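Local coordinates for CDP-4-keto-6-deoxy-D-glucose-3-dehydrase (Yersinia pseudotuberculosis, PDB 3BB8), which is the E1 dehydrase, a pyridoxal-phosphate-type enzyme that in its natural form removes the 3-hydroxyl of CDP-4-keto-6-deoxy-D-glucose, and is seen here as a mutant, at the interface of chains A and B. Residues are numbered along the deposited sequence; one frame, centred on the assembly and turned at random. Chains: chain A/B, CDP-4-keto-6-deoxy-D-glucose-3-dehydrase.

Contact 1: the interface of chains A and B. Residues chain A 10, 13-14, 50; chain B 6, 10, 50, 54.
A:Leu13 and B:Ile10 lie alongside one another, their side chains pointing opposite ways, where the N-terminal helices 6-15 of chain A and 3-21 of chain B meet, an aliphatic helix-packing patch of this aspartate-aminotransferase-fold dimer. The close fit lies here. B:Ile10 CG1 rests on A:Leu13 CB at 3.4 Å, and A:Leu13 CD1 flanks the same methylene at 3.9 Å. The outer methyl CD1 of B:Ile10 reaches on to the backbone and touches A:Leu13 O at 3.3 Å, a van der Waals contact with a carbonyl near the C-terminal end of helix 6-15. It gets there because CG1 stands anti to the carbonyl carbon (chi1 -67°) and the chain is extended at chi2, 177°. A:Val14 adds a neighbouring side: its CG2 lies 3.8 Å from B:Ile10 CD1, its side chain set nearly at a right angle to the isoleucine. B:Ile10 is thus held along its ethyl branch by two consecutive residues of the partner helix and loses 50 Å² of surface.

Next to the N-terminal helices, the two copies of helix 43-55 bring A:Val50 and B:Val50 together. A:Val50 CG2 meets B:Val50 CG1 at 3.7 Å; the reciprocal pair, A:Val50 CG1 and B:Val50 CG2, is wider, so the two halves match only approximately. Within each chain the CG1 methyl of Val50 also packs against the CG2 methyl of Ile10, joining the two helical layers.

Elsewhere the fit slackens. The CG2 methyls of A:Ile10 and B:Ile10, both anti to their backbone N, approach no closer than 4.2 Å, and A:Ile10 hides little surface. At one margin B:Leu6 reaches A:Leu13 O with CB at 4.2 Å, and its CD1 methyl is little further off. At the other, B:Leu54 CD2 stays 4.4 Å from A:Val14 CG1, a looser border beside the tightly held isoleucine.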
# COMPACT_ATOMS: atom_id res chain seq x y z
N ILE A 10 -13.78 28.70 -5.15
CA ILE A 10 -13.09 27.59 -5.79
C ILE A 10 -14.04 26.44 -6.09
O ILE A 10 -13.99 25.84 -7.17
CB ILE A 10 -11.92 27.07 -4.92
CG1 ILE A 10 -10.82 28.13 -4.82
CG2 ILE A 10 -11.37 25.77 -5.49
CD1 ILE A 10 -9.66 27.71 -3.94
N LEU A 13 -15.89 27.31 -9.45
CA LEU A 13 -15.09 27.10 -10.65
C LEU A 13 -14.80 25.61 -10.89
O LEU A 13 -14.37 25.21 -11.98
CB LEU A 13 -13.77 27.87 -10.56
CG LEU A 13 -13.88 29.38 -10.30
CD1 LEU A 13 -12.50 30.01 -10.43
CD2 LEU A 13 -14.84 30.01 -11.30
N VAL A 14 -15.03 24.80 -9.86
CA VAL A 14 -14.82 23.37 -9.95
C VAL A 14 -16.13 22.71 -10.40
O VAL A 14 -16.15 21.94 -11.35
CB VAL A 14 -14.37 22.77 -8.59
CG1 VAL A 14 -14.42 21.25 -8.63
CG2 VAL A 14 -12.96 23.22 -8.28
N VAL A 50 -10.46 18.54 -3.95
CA VAL A 50 -9.87 19.87 -3.90
C VAL A 50 -9.84 20.33 -2.45
O VAL A 50 -8.86 20.92 -2.00
CB VAL A 50 -10.65 20.87 -4.78
CG1 VAL A 50 -10.27 22.30 -4.42
CG2 VAL A 50 -10.33 20.62 -6.25
N LEU B 6 -10.95 28.04 -16.72
CA LEU B 6 -11.39 27.61 -15.40
C LEU B 6 -10.24 27.06 -14.58
O LEU B 6 -10.18 27.26 -13.37
CB LEU B 6 -12.48 26.55 -15.52
CG LEU B 6 -13.72 26.97 -16.30
CD1 LEU B 6 -14.74 25.84 -16.29
CD2 LEU B 6 -14.30 28.23 -15.68
N ILE B 10 -8.73 28.86 -11.26
CA ILE B 10 -8.73 28.11 -10.01
C ILE B 10 -7.31 28.13 -9.46
O ILE B 10 -7.10 28.27 -8.26
CB ILE B 10 -9.18 26.65 -10.23
CG1 ILE B 10 -10.66 26.61 -10.64
CG2 ILE B 10 -8.99 25.85 -8.95
CD1 ILE B 10 -11.19 25.23 -10.94
N VAL B 50 -4.69 19.95 -7.14
CA VAL B 50 -6.00 20.33 -7.66
C VAL B 50 -5.99 19.94 -9.14
O VAL B 50 -6.99 19.43 -9.66
CB VAL B 50 -6.24 21.85 -7.52
CG1 VAL B 50 -7.58 22.24 -8.15
CG2 VAL B 50 -6.25 22.23 -6.05
N LEU B 54 -8.63 17.55 -10.82
CA LEU B 54 -9.46 17.93 -11.96
C LEU B 54 -9.32 16.94 -13.11
O LEU B 54 -10.31 16.60 -13.75
CB LEU B 54 -9.09 19.35 -12.42
CG LEU B 54 -9.40 20.45 -11.40
CD1 LEU B 54 -8.97 21.79 -11.95
CD2 LEU B 54 -10.89 20.46 -11.07

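Contact 2: the interface of chains A and B. Residues chain A 383, 405; chain B 270-271.
A:Arg383 and B:Ser271 grip each other at two points, one through side chains and one through backbone, where a loop of chain B lies over the short 3-10 helix 381-383 of chain A in this DegT/DnrJ/EryC1-family enzyme. A:Arg383 NH1 donates to the hydroxyl OG of B:Ser271 at 2.6 Å, with 150° at the hydrogen. The hydroxyl oxygen lies close to the guanidinium plane, and B:Ser271 CB also meets the edge of this group, 3.4 Å from NH1. The second link runs the other way: B:Ser271 N donates to A:Arg383 O at 3.0 Å, approaching 22° out of the carbonyl plane. The serine is therefore held at both its amide and its hydroxyl by one residue.

The arginine chain is extended from CG to NE and runs alongside the serine; its final torsion, chi4 -78°, then turns the guanidinium across the chain and brings NH1 to the hydroxyl. The serine carbonyl O lies 3.4 Å from A:Arg383 CD, over the aliphatic stem.

Further out, A:Met405 of helix 399-407 packs against the same stem, its SD 3.4 Å from A:Arg383 CD. The bend at its chi3 carries CE alongside too, and this sulfur-methyl end flanks the arginine stem on a side next to the serine. SD and CE both remain 4.1 Å from B:Ser271 O, so A:Met405 meets chain B only loosely. On the chain B side, B:Gly270 has a positive phi and leads the loop backbone past A:Arg383 O, its CA 3.3 Å from that oxygen. Together these contacts fasten the chain B loop to the partner subunit, and probably steady that crossing segment in the dimer.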
# COMPACT_ATOMS: atom_id res chain seq x y z
N ARG A 383 -3.00 -23.01 -12.61
CA ARG A 383 -2.39 -23.07 -13.94
C ARG A 383 -1.66 -21.79 -14.31
O ARG A 383 -1.20 -21.63 -15.45
CB ARG A 383 -3.44 -23.38 -15.02
CG ARG A 383 -4.11 -24.73 -14.87
CD ARG A 383 -5.09 -24.98 -16.01
NE ARG A 383 -5.74 -26.27 -15.86
CZ ARG A 383 -5.18 -27.44 -16.15
NH1 ARG A 383 -3.95 -27.47 -16.64
NH2 ARG A 383 -5.85 -28.57 -15.95
N MET A 405 -11.71 -21.05 -17.19
CA MET A 405 -10.45 -20.57 -17.73
C MET A 405 -10.48 -20.58 -19.25
O MET A 405 -9.95 -19.68 -19.89
CB MET A 405 -9.30 -21.45 -17.24
CG MET A 405 -7.94 -21.08 -17.82
SD MET A 405 -6.68 -22.31 -17.45
CE MET A 405 -7.36 -23.72 -18.32
N GLY B 270 3.21 -22.62 -16.59
CA GLY B 270 1.79 -22.76 -16.37
C GLY B 270 1.09 -23.43 -17.53
O GLY B 270 1.70 -23.68 -18.57
N SER B 271 -0.19 -23.74 -17.36
CA SER B 271 -0.95 -24.40 -18.40
C SER B 271 -2.21 -23.62 -18.78
O SER B 271 -3.31 -24.18 -18.84
CB SER B 271 -1.33 -25.81 -17.95
OG SER B 271 -2.02 -25.77 -16.72

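Contact 1 and contact 2 lie about 48 Å apart, measured between the centres of their C-alpha atoms, and share no residue or helix. Both join chains A and B, and each has a twin with the chains exchanged. Contact 1, aliphatic, sits near the two-fold axis, where equivalent residues face each other. Contact 2, polar, lies far from it, where a loop of one subunit reaches onto the other. Such widely separated fastenings may limit rocking of the subunits against each other, consistent with the dimer typical of this fold.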